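Local coordinates for protein tripeptidase (Staphylococcus aureus subsp. aureus, PDB 3RZA) that probably hydrolyses short peptides, tripeptides in particular, as a metal-dependent peptidase of the M20 family with two metal ions bound at its catalytic centre, at residues E363-T367 and T368-M372; P373-S376 and L377-A381; D129-A132 and G133-A136. All blocks are in the same frame, centred on the assembly; numbering follows the deposited sequence.

Contact 1 (E363-T367 and T368-M372); sequences EKIHT and TNERM. With CA (calcium ion), chain D.
E363 and R371 face each other across the neck of a hairpin-like loop, joined as an antiparallel hydrogen-bonded pair: E363 N donates to R371 O at 3.0 Å, and R371 N returns the bond to E363 O. Their side chains meet beside this backbone bridge. OE1 of E363 takes both donors in a salt bridge, NE of R371 at 2.7 Å and NH2 of R371 at 2.9 Å, with the carboxylate and guanidinium planes only 18° apart. Y117 adds a cation-pi contact to the same arginine. The loop closes through two successive beta turns, type II from K364 to T367 and type I from T367 to E370. At its bend the T367 hydroxyl, set between its own N and carbonyl carbon (chi1 77°), donates to K364 O at 2.7 Å and accepts from N369 N. The packed inner side belongs to E370. Its CG lies 3.5 Å from E363 O, and its fully extended chain carries the buried carboxylate past I365 CG2 to the amides of L126, G127 and D129. A water links E370 OE1 to H366 N. The outer side is looser, and there a second water spans T367 OG1 and N369 ND2. CB of H366 points away from 368-372, and NE2 of H366 binds the calcium ion at 2.2 Å. The buried E370 carboxylate, satisfied by backbone N-H groups and water, is consistent with a second-shell group that ties this metal-bearing loop to the backbone of D129, itself a ligand of both metals.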
ATOM      1  N   GLU A 363     -15.699 -26.208  -9.840  1.00 20.83           N
ATOM      2  CA  GLU A 363     -14.900 -26.220  -8.603  1.00 18.83           C
ATOM      3  C   GLU A 363     -13.628 -25.401  -8.748  1.00 19.09           C
ATOM      4  O   GLU A 363     -13.056 -25.342  -9.834  1.00 16.09           O
ATOM      5  CB  GLU A 363     -14.557 -27.646  -8.250  1.00 19.31           C
ATOM      6  CG  GLU A 363     -15.744 -28.451  -7.659  1.00 22.06           C
ATOM      7  CD  GLU A 363     -15.348 -29.865  -7.265  1.00 28.97           C
ATOM      8  OE1 GLU A 363     -14.262 -30.314  -7.706  1.00 23.95           O
ATOM      9  OE2 GLU A 363     -16.115 -30.526  -6.515  1.00 29.36           O
ATOM     10  N   LYS A 364     -13.204 -24.795  -7.624  1.00 19.59           N
ATOM     11  CA  LYS A 364     -12.001 -23.959  -7.553  0.50 20.44           C
ATOM     12  C   LYS A 364     -12.010 -22.867  -8.630  1.00 19.72           C
ATOM     13  O   LYS A 364     -10.976 -22.588  -9.280  1.00 19.57           O
ATOM     14  CB  LYS A 364     -10.736 -24.821  -7.639  0.50 21.36           C
ATOM     15  CG  LYS A 364     -10.650 -25.909  -6.567  0.50 25.22           C
ATOM     16  CD  LYS A 364      -9.198 -26.076  -6.084  0.50 27.15           C
ATOM     17  CE  LYS A 364      -9.082 -27.125  -4.998  0.50 28.61           C
ATOM     18  NZ  LYS A 364      -9.241 -28.460  -5.590  0.50 25.69           N
ATOM     19  N   ILE A 365     -13.182 -22.242  -8.805  1.00 18.08           N
ATOM     20  CA  ILE A 365     -13.371 -21.233  -9.856  1.00 20.66           C
ATOM     21  C   ILE A 365     -12.539 -19.991  -9.528  1.00 20.66           C
ATOM     22  O   ILE A 365     -12.178 -19.774  -8.387  1.00 23.15           O
ATOM     23  CB  ILE A 365     -14.886 -20.881 -10.112  1.00 20.10           C
ATOM     24  CG1 ILE A 365     -15.554 -20.202  -8.883  1.00 23.29           C
ATOM     25  CG2 ILE A 365     -15.658 -22.150 -10.519  1.00 20.09           C
ATOM     26  CD1 ILE A 365     -16.993 -19.692  -9.155  1.00 24.31           C
ATOM     27  N   HIS A 366     -12.174 -19.255 -10.564  1.00 20.86           N
ATOM     28  CA  HIS A 366     -11.298 -18.059 -10.478  1.00 21.61           C
ATOM     29  C   HIS A 366      -9.867 -18.364 -10.075  1.00 22.49           C
ATOM     30  O   HIS A 366      -9.173 -17.469  -9.610  1.00 26.43           O
ATOM     31  CB  HIS A 366     -11.841 -16.986  -9.523  1.00 22.72           C
ATOM     32  CG  HIS A 366     -13.223 -16.525  -9.823  1.00 23.63           C
ATOM     33  ND1 HIS A 366     -13.782 -15.449  -9.167  1.00 29.32           N
ATOM     34  CD2 HIS A 366     -14.140 -16.937 -10.720  1.00 24.78           C
ATOM     35  CE1 HIS A 366     -14.991 -15.229  -9.631  1.00 29.75           C
ATOM     36  NE2 HIS A 366     -15.235 -16.114 -10.582  1.00 27.33           N
ATOM     37  N   THR A 367      -9.434 -19.617 -10.213  1.00 21.50           N
ATOM     38  CA  THR A 367      -8.071 -20.004  -9.929  1.00 22.99           C
ATOM     39  C   THR A 367      -7.597 -20.891 -11.046  1.00 21.98           C
ATOM     40  O   THR A 367      -8.408 -21.498 -11.768  1.00 23.02           O
ATOM     41  CB  THR A 367      -7.918 -20.773  -8.566  1.00 23.63           C
ATOM     42  OG1 THR A 367      -8.360 -22.137  -8.711  1.00 23.67           O
ATOM     43  CG2 THR A 367      -8.679 -20.072  -7.430  1.00 22.42           C
ATOM     44  N   THR A 368      -6.284 -21.019 -11.154  1.00 22.76           N
ATOM     45  CA  THR A 368      -5.678 -21.890 -12.149  1.00 22.06           C
ATOM     46  C   THR A 368      -5.831 -23.406 -11.850  1.00 20.17           C
ATOM     47  O   THR A 368      -5.425 -24.219 -12.660  1.00 22.13           O
ATOM     48  CB  THR A 368      -4.164 -21.542 -12.394  1.00 21.40           C
ATOM     49  OG1 THR A 368      -3.406 -21.789 -11.216  1.00 26.15           O
ATOM     50  CG2 THR A 368      -3.965 -20.076 -12.816  1.00 22.46           C
ATOM     51  N   ASN A 369      -6.377 -23.771 -10.685  1.00 21.65           N
ATOM     52  CA  ASN A 369      -6.805 -25.161 -10.377  1.00 22.04           C
ATOM     53  C   ASN A 369      -8.287 -25.428 -10.652  1.00 20.09           C
ATOM     54  O   ASN A 369      -8.799 -26.460 -10.233  1.00 17.49           O
ATOM     55  CB  ASN A 369      -6.510 -25.492  -8.904  1.00 22.22           C
ATOM     56  CG  ASN A 369      -5.057 -25.356  -8.566  1.00 25.82           C
ATOM     57  OD1 ASN A 369      -4.204 -25.924  -9.233  1.00 27.55           O
ATOM     58  ND2 ASN A 369      -4.764 -24.586  -7.538  1.00 25.96           N
ATOM     59  N   GLU A 370      -8.976 -24.518 -11.354  1.00 20.60           N
ATOM     60  CA  GLU A 370     -10.402 -24.713 -11.658  1.00 21.82           C
ATOM     61  C   GLU A 370     -10.601 -26.008 -12.373  1.00 20.22           C
ATOM     62  O   GLU A 370      -9.810 -26.353 -13.241  1.00 20.41           O
ATOM     63  CB  GLU A 370     -10.963 -23.584 -12.518  1.00 19.80           C
ATOM     64  CG  GLU A 370     -12.482 -23.723 -12.857  1.00 20.89           C
ATOM     65  CD  GLU A 370     -13.002 -22.586 -13.708  1.00 17.01           C
ATOM     66  OE1 GLU A 370     -12.196 -21.721 -14.113  1.00 16.76           O
ATOM     67  OE2 GLU A 370     -14.216 -22.572 -13.994  1.00 21.40           O
ATOM     68  N   ARG A 371     -11.660 -26.725 -12.006  1.00 20.70           N
ATOM     69  CA  ARG A 371     -11.984 -27.976 -12.681  1.00 21.04           C
ATOM     70  C   ARG A 371     -13.464 -28.196 -12.793  1.00 22.15           C
ATOM     71  O   ARG A 371     -14.243 -27.613 -12.024  1.00 19.97           O
ATOM     72  CB  ARG A 371     -11.326 -29.162 -11.964  1.00 22.29           C
ATOM     73  CG  ARG A 371     -11.857 -29.423 -10.549  1.00 22.64           C
ATOM     74  CD  ARG A 371     -11.112 -30.554  -9.855  1.00 24.88           C
ATOM     75  NE  ARG A 371     -11.851 -30.969  -8.650  1.00 27.54           N
ATOM     76  CZ  ARG A 371     -11.585 -32.038  -7.887  1.00 27.62           C
ATOM     77  NH1 ARG A 371     -10.550 -32.849  -8.141  1.00 30.92           N
ATOM     78  NH2 ARG A 371     -12.375 -32.292  -6.845  1.00 25.47           N
HETATM   79  N   MSE A 372     -13.847 -29.064 -13.735  1.00 22.48           N
HETATM   80  CA  MSE A 372     -15.262 -29.392 -13.981  1.00 22.20           C
HETATM   81  C   MSE A 372     -15.415 -30.906 -13.927  1.00 21.64           C
HETATM   82  O   MSE A 372     -14.775 -31.600 -14.728  1.00 22.79           O
HETATM   83  CB  MSE A 372     -15.701 -28.865 -15.347  1.00 19.90           C
HETATM   84  CG  MSE A 372     -17.185 -28.990 -15.632  1.00 23.46           C
HETATM   85 SE   MSE A 372     -18.310 -28.019 -14.424  0.75 11.93          SE
HETATM   86  CE  MSE A 372     -19.989 -28.881 -14.770  1.00 10.60           C
TER
HETATM   87 CA    CA D 402     -17.069 -16.258 -11.791  1.00 32.28          CA
HETATM   88  O   HOH W   1     -13.167 -19.295 -13.350  1.00 23.01           O
HETATM   89  O   HOH W   2      -7.039 -23.217  -6.209  1.00 37.03           O
HETATM   90  O   HOH W   3     -19.617 -16.261 -11.522  1.00 33.92           O

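Contact 2 (P373-S376 and L377-A381); sequences PIKS and LNLLA
With CG2 of I374 anti to the backbone N and CG of N378 anti to the carbonyl carbon (chi1 -65°), the two side chains run side by side in the same direction, one helical turn apart. CG2 of I374 comes within 3.8 Å of ND2 of N378, a van der Waals approach. K375 and L379 repeat the pattern one residue on: CG of K375 stands 4.2 Å from CD1 of L379, while the lysine chain stays extended and its NZ hydrogen-bonds to a tetraethylene glycol, probably from the crystallisation liquor. The later side chains lie against carbonyl oxygens, CG of L379 3.4 Å from K375 O and CB of L380 3.3 Å from S376 O. The backbone ladder starts at P373, the N-cap residue, whose O accepts from L377 N at 3.2 Å. N378 N then meets I374 O almost straight, at an N-H...O angle of 172°, and L379 and L380 bond to K375 and S376 in turn. L377 and L380 are buried on the side facing helix 128-147, where they touch A132 and A136; L377 and N378 also reach L26 of helix 23-34. These are the first two turns of the C-terminal helix 374-393, entered directly from the short strand 371-373 in a strand-to-helix junction.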
ATOM      1  N   PRO A 373     -16.266 -31.427 -13.007  1.00 20.92           N
ATOM      2  CA  PRO A 373     -16.563 -32.857 -13.098  1.00 21.99           C
ATOM      3  C   PRO A 373     -17.416 -33.174 -14.322  1.00 19.91           C
ATOM      4  O   PRO A 373     -18.405 -32.481 -14.569  1.00 20.95           O
ATOM      5  CB  PRO A 373     -17.331 -33.151 -11.797  1.00 21.41           C
ATOM      6  CG  PRO A 373     -17.367 -31.836 -11.028  1.00 21.89           C
ATOM      7  CD  PRO A 373     -17.078 -30.771 -11.958  1.00 21.69           C
ATOM      8  N   ILE A 374     -17.020 -34.196 -15.085  1.00 19.29           N
ATOM      9  CA  ILE A 374     -17.769 -34.624 -16.280  1.00 19.97           C
ATOM     10  C   ILE A 374     -19.180 -35.089 -15.872  1.00 18.05           C
ATOM     11  O   ILE A 374     -20.145 -34.754 -16.537  1.00 16.89           O
ATOM     12  CB  ILE A 374     -17.018 -35.764 -17.085  1.00 21.82           C
ATOM     13  CG1 ILE A 374     -15.705 -35.258 -17.700  1.00 21.90           C
ATOM     14  CG2 ILE A 374     -17.893 -36.343 -18.208  1.00 18.62           C
ATOM     15  CD1 ILE A 374     -14.667 -36.426 -18.005  1.00 22.49           C
ATOM     16  N   LYS A 375     -19.290 -35.812 -14.755  1.00 18.63           N
ATOM     17  CA  LYS A 375     -20.599 -36.281 -14.273  1.00 19.11           C
ATOM     18  C   LYS A 375     -21.549 -35.093 -13.978  1.00 17.84           C
ATOM     19  O   LYS A 375     -22.741 -35.164 -14.286  1.00 17.40           O
ATOM     20  CB  LYS A 375     -20.449 -37.185 -13.042  1.00 19.21           C
ATOM     21  CG  LYS A 375     -21.781 -37.751 -12.487  1.00 19.86           C
ATOM     22  CD  LYS A 375     -21.545 -38.714 -11.370  1.00 20.51           C
ATOM     23  CE  LYS A 375     -22.843 -39.279 -10.871  1.00 23.99           C
ATOM     24  NZ  LYS A 375     -22.616 -40.185  -9.697  1.00 26.60           N
ATOM     25  N   SER A 376     -21.010 -34.011 -13.432  1.00 17.67           N
ATOM     26  CA  SER A 376     -21.814 -32.771 -13.184  1.00 18.82           C
ATOM     27  C   SER A 376     -22.283 -32.066 -14.469  1.00 17.94           C
ATOM     28  O   SER A 376     -23.424 -31.588 -14.549  1.00 15.85           O
ATOM     29  CB  SER A 376     -21.040 -31.794 -12.293  1.00 17.60           C
ATOM     30  OG  SER A 376     -20.858 -32.340 -10.996  1.00 19.68           O
ATOM     31  N   LEU A 377     -21.407 -32.029 -15.474  1.00 17.30           N
ATOM     32  CA  LEU A 377     -21.751 -31.462 -16.760  1.00 17.81           C
ATOM     33  C   LEU A 377     -22.903 -32.240 -17.400  1.00 15.88           C
ATOM     34  O   LEU A 377     -23.826 -31.643 -17.891  1.00 15.51           O
ATOM     35  CB  LEU A 377     -20.529 -31.460 -17.680  1.00 17.99           C
ATOM     36  CG  LEU A 377     -20.630 -30.822 -19.053  1.00 15.74           C
ATOM     37  CD1 LEU A 377     -20.769 -29.313 -18.952  1.00 15.65           C
ATOM     38  CD2 LEU A 377     -19.391 -31.212 -19.864  1.00 17.60           C
ATOM     39  N   ASN A 378     -22.808 -33.565 -17.384  1.00 16.38           N
ATOM     40  CA  ASN A 378     -23.891 -34.455 -17.870  1.00 16.98           C
ATOM     41  C   ASN A 378     -25.204 -34.235 -17.124  1.00 17.28           C
ATOM     42  O   ASN A 378     -26.247 -34.034 -17.746  1.00 17.23           O
ATOM     43  CB  ASN A 378     -23.466 -35.928 -17.768  1.00 17.26           C
ATOM     44  CG  ASN A 378     -22.291 -36.279 -18.687  1.00 20.65           C
ATOM     45  OD1 ASN A 378     -22.044 -35.599 -19.696  1.00 20.66           O
ATOM     46  ND2 ASN A 378     -21.549 -37.349 -18.329  1.00 16.12           N
ATOM     47  N   LEU A 379     -25.143 -34.239 -15.791  1.00 18.14           N
ATOM     48  CA  LEU A 379     -26.338 -33.993 -14.963  1.00 18.37           C
ATOM     49  C   LEU A 379     -26.966 -32.614 -15.166  1.00 16.19           C
ATOM     50  O   LEU A 379     -28.195 -32.502 -15.115  1.00 16.25           O
ATOM     51  CB  LEU A 379     -26.040 -34.215 -13.446  1.00 19.42           C
ATOM     52  CG  LEU A 379     -25.818 -35.671 -13.000  1.00 21.45           C
ATOM     53  CD1 LEU A 379     -25.283 -35.680 -11.576  1.00 21.15           C
ATOM     54  CD2 LEU A 379     -27.111 -36.542 -13.112  1.00 22.26           C
ATOM     55  N   LEU A 380     -26.142 -31.579 -15.370  1.00 15.62           N
ATOM     56  CA  LEU A 380     -26.641 -30.198 -15.566  1.00 15.73           C
ATOM     57  C   LEU A 380     -27.416 -30.055 -16.869  1.00 16.58           C
ATOM     58  O   LEU A 380     -28.481 -29.450 -16.884  1.00 16.44           O
ATOM     59  CB  LEU A 380     -25.495 -29.164 -15.558  1.00 14.53           C
ATOM     60  CG  LEU A 380     -25.853 -27.661 -15.713  1.00 16.23           C
ATOM     61  CD1 LEU A 380     -26.723 -27.167 -14.520  1.00 15.75           C
ATOM     62  CD2 LEU A 380     -24.568 -26.792 -15.893  1.00 12.06           C
ATOM     63  N   ALA A 381     -26.829 -30.543 -17.966  1.00 16.51           N
ATOM     64  CA  ALA A 381     -27.525 -30.626 -19.262  1.00 14.75           C
ATOM     65  C   ALA A 381     -28.827 -31.441 -19.170  1.00 16.82           C
ATOM     66  O   ALA A 381     -29.869 -31.011 -19.677  1.00 17.15           O
ATOM     67  CB  ALA A 381     -26.595 -31.215 -20.329  1.00 17.26           C
TER

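Contact 3 (D129-A132 and G133-A136); sequences DDKA and GLAA. With ZN (zinc ion), chain C; CA (calcium ion), chain D.
L134 N bonds to D130 O at 3.3 Å in an i to i+4 bond near the start of helix 128-147, whose leading end carries the bridging aspartate of the two-metal site seen in M20-family peptidases. That aspartate, D129, extends with CG anti to its N (chi1 -178°) and spreads its carboxylate between the metals: OD1 binds the zinc ion at 2.1 Å, and OD2 binds the calcium ion at 2.1 Å. H98 and D186 complete the protein ligands of the zinc ion, E163 and H366 those of the calcium ion, and a water bridges the two, 2.1 Å from zinc and 2.6 Å from calcium. Beyond a cis peptide bond between D129 and D130, A135 N to K131 O and A136 N to A132 O continue the ladder. CB of A135 and CB of A136 rest on the carbonyl oxygens one turn back.

Next-shell bonds hold the side chains around the turn. OD2 of D130 accepts from H98 N and also bonds to S97 OG, tying the helix start to a zinc ligand's backbone, while K131 NZ reaches the carbonyls of L33 and I36 and the hydroxyl of S38. A132 and A135 pack against F30 of helix 23-34. G133 has no side chain beside D130, whose OD1 lies 4.0 Å from G133 N.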
ATOM      1  N   ASP A 129     -16.698 -21.951 -15.172  1.00 17.84           N
ATOM      2  CA  ASP A 129     -17.426 -20.753 -14.861  1.00 17.30           C
ATOM      3  C   ASP A 129     -17.243 -19.719 -16.023  1.00 17.09           C
ATOM      4  O   ASP A 129     -16.197 -19.033 -16.080  1.00 16.88           O
ATOM      5  CB  ASP A 129     -16.934 -20.201 -13.555  1.00 18.66           C
ATOM      6  CG  ASP A 129     -17.674 -18.977 -13.132  1.00 19.60           C
ATOM      7  OD1 ASP A 129     -18.757 -18.673 -13.644  1.00 17.76           O
ATOM      8  OD2 ASP A 129     -17.160 -18.282 -12.238  1.00 23.81           O
ATOM      9  N   ASP A 130     -18.204 -19.576 -16.944  1.00 17.92           N
ATOM     10  CA  ASP A 130     -19.558 -20.171 -16.934  1.00 15.57           C
ATOM     11  C   ASP A 130     -19.880 -20.918 -18.238  1.00 16.10           C
ATOM     12  O   ASP A 130     -21.051 -21.141 -18.578  1.00 13.29           O
ATOM     13  CB  ASP A 130     -20.579 -19.067 -16.651  1.00 15.34           C
ATOM     14  CG  ASP A 130     -21.963 -19.603 -16.244  1.00 18.73           C
ATOM     15  OD1 ASP A 130     -22.018 -20.717 -15.666  1.00 15.78           O
ATOM     16  OD2 ASP A 130     -22.992 -18.930 -16.558  1.00 20.10           O
ATOM     17  N   LYS A 131     -18.842 -21.402 -18.916  1.00 18.34           N
ATOM     18  CA  LYS A 131     -19.012 -22.062 -20.198  1.00 17.78           C
ATOM     19  C   LYS A 131     -19.630 -23.489 -20.074  1.00 17.80           C
ATOM     20  O   LYS A 131     -20.135 -24.004 -21.046  1.00 14.28           O
ATOM     21  CB  LYS A 131     -17.686 -22.047 -20.983  1.00 19.34           C
ATOM     22  CG  LYS A 131     -17.234 -20.598 -21.304  1.00 22.46           C
ATOM     23  CD  LYS A 131     -15.837 -20.470 -21.838  1.00 25.56           C
ATOM     24  CE  LYS A 131     -15.669 -19.117 -22.523  1.00 25.07           C
ATOM     25  NZ  LYS A 131     -14.256 -18.785 -22.935  1.00 20.90           N
ATOM     26  N   ALA A 132     -19.599 -24.082 -18.863  1.00 18.18           N
ATOM     27  CA  ALA A 132     -20.402 -25.279 -18.536  1.00 16.87           C
ATOM     28  C   ALA A 132     -21.878 -24.993 -18.724  1.00 16.74           C
ATOM     29  O   ALA A 132     -22.594 -25.786 -19.345  1.00 18.77           O
ATOM     30  CB  ALA A 132     -20.131 -25.749 -17.089  1.00 13.05           C
ATOM     31  N   GLY A 133     -22.313 -23.838 -18.229  1.00 16.37           N
ATOM     32  CA  GLY A 133     -23.662 -23.358 -18.453  1.00 18.26           C
ATOM     33  C   GLY A 133     -24.023 -23.174 -19.914  1.00 17.34           C
ATOM     34  O   GLY A 133     -25.076 -23.624 -20.358  1.00 16.25           O
ATOM     35  N   LEU A 134     -23.135 -22.539 -20.667  1.00 19.35           N
ATOM     36  CA  LEU A 134     -23.345 -22.351 -22.106  1.00 18.12           C
ATOM     37  C   LEU A 134     -23.395 -23.672 -22.860  1.00 19.29           C
ATOM     38  O   LEU A 134     -24.218 -23.833 -23.750  1.00 19.13           O
ATOM     39  CB  LEU A 134     -22.250 -21.458 -22.710  1.00 18.53           C
ATOM     40  CG  LEU A 134     -22.253 -19.999 -22.256  1.00 17.96           C
ATOM     41  CD1 LEU A 134     -21.042 -19.278 -22.818  1.00 16.38           C
ATOM     42  CD2 LEU A 134     -23.518 -19.289 -22.669  1.00 16.52           C
ATOM     43  N   ALA A 135     -22.502 -24.602 -22.504  1.00 17.24           N
ATOM     44  CA  ALA A 135     -22.428 -25.890 -23.156  1.00 16.95           C
ATOM     45  C   ALA A 135     -23.715 -26.686 -22.916  1.00 16.30           C
ATOM     46  O   ALA A 135     -24.339 -27.187 -23.880  1.00 13.71           O
ATOM     47  CB  ALA A 135     -21.198 -26.664 -22.656  1.00 14.60           C
ATOM     48  N   ALA A 136     -24.125 -26.734 -21.644  1.00 14.04           N
ATOM     49  CA  ALA A 136     -25.410 -27.309 -21.231  1.00 15.90           C
ATOM     50  C   ALA A 136     -26.595 -26.765 -22.042  1.00 16.21           C
ATOM     51  O   ALA A 136     -27.407 -27.545 -22.578  1.00 13.50           O
ATOM     52  CB  ALA A 136     -25.629 -27.092 -19.715  1.00 16.36           C
TER
HETATM   53 ZN    ZN C 401     -20.190 -17.237 -13.276  1.00 26.60          ZN
HETATM   54 CA    CA D 402     -17.069 -16.258 -11.791  1.00 32.28          CA
HETATM   55  O   HOH W   3     -19.617 -16.261 -11.522  1.00 33.92           O

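Contacts 1 and 3 meet at the metal centre, and contact 2 packs behind them. Contacts 1 and 3 share the calcium ion and the water that bridges it to the zinc ion; H366 NE2 and D129 OD2 lie 3.3 Å apart as two ligands of the same calcium ion, and the E370 carboxylate joins the two contacts a second time. Contact 2 continues the chain directly from contact 1: the selenomethionine methyl CE of M372 lies 3.5 Å from L377 N and also packs on A132 CB in contact 3. Farther from the metals, contacts 2 and 3, about 10 Å apart between centres, pack helix on helix, A381 CA lying 4.0 Å from A136 CB.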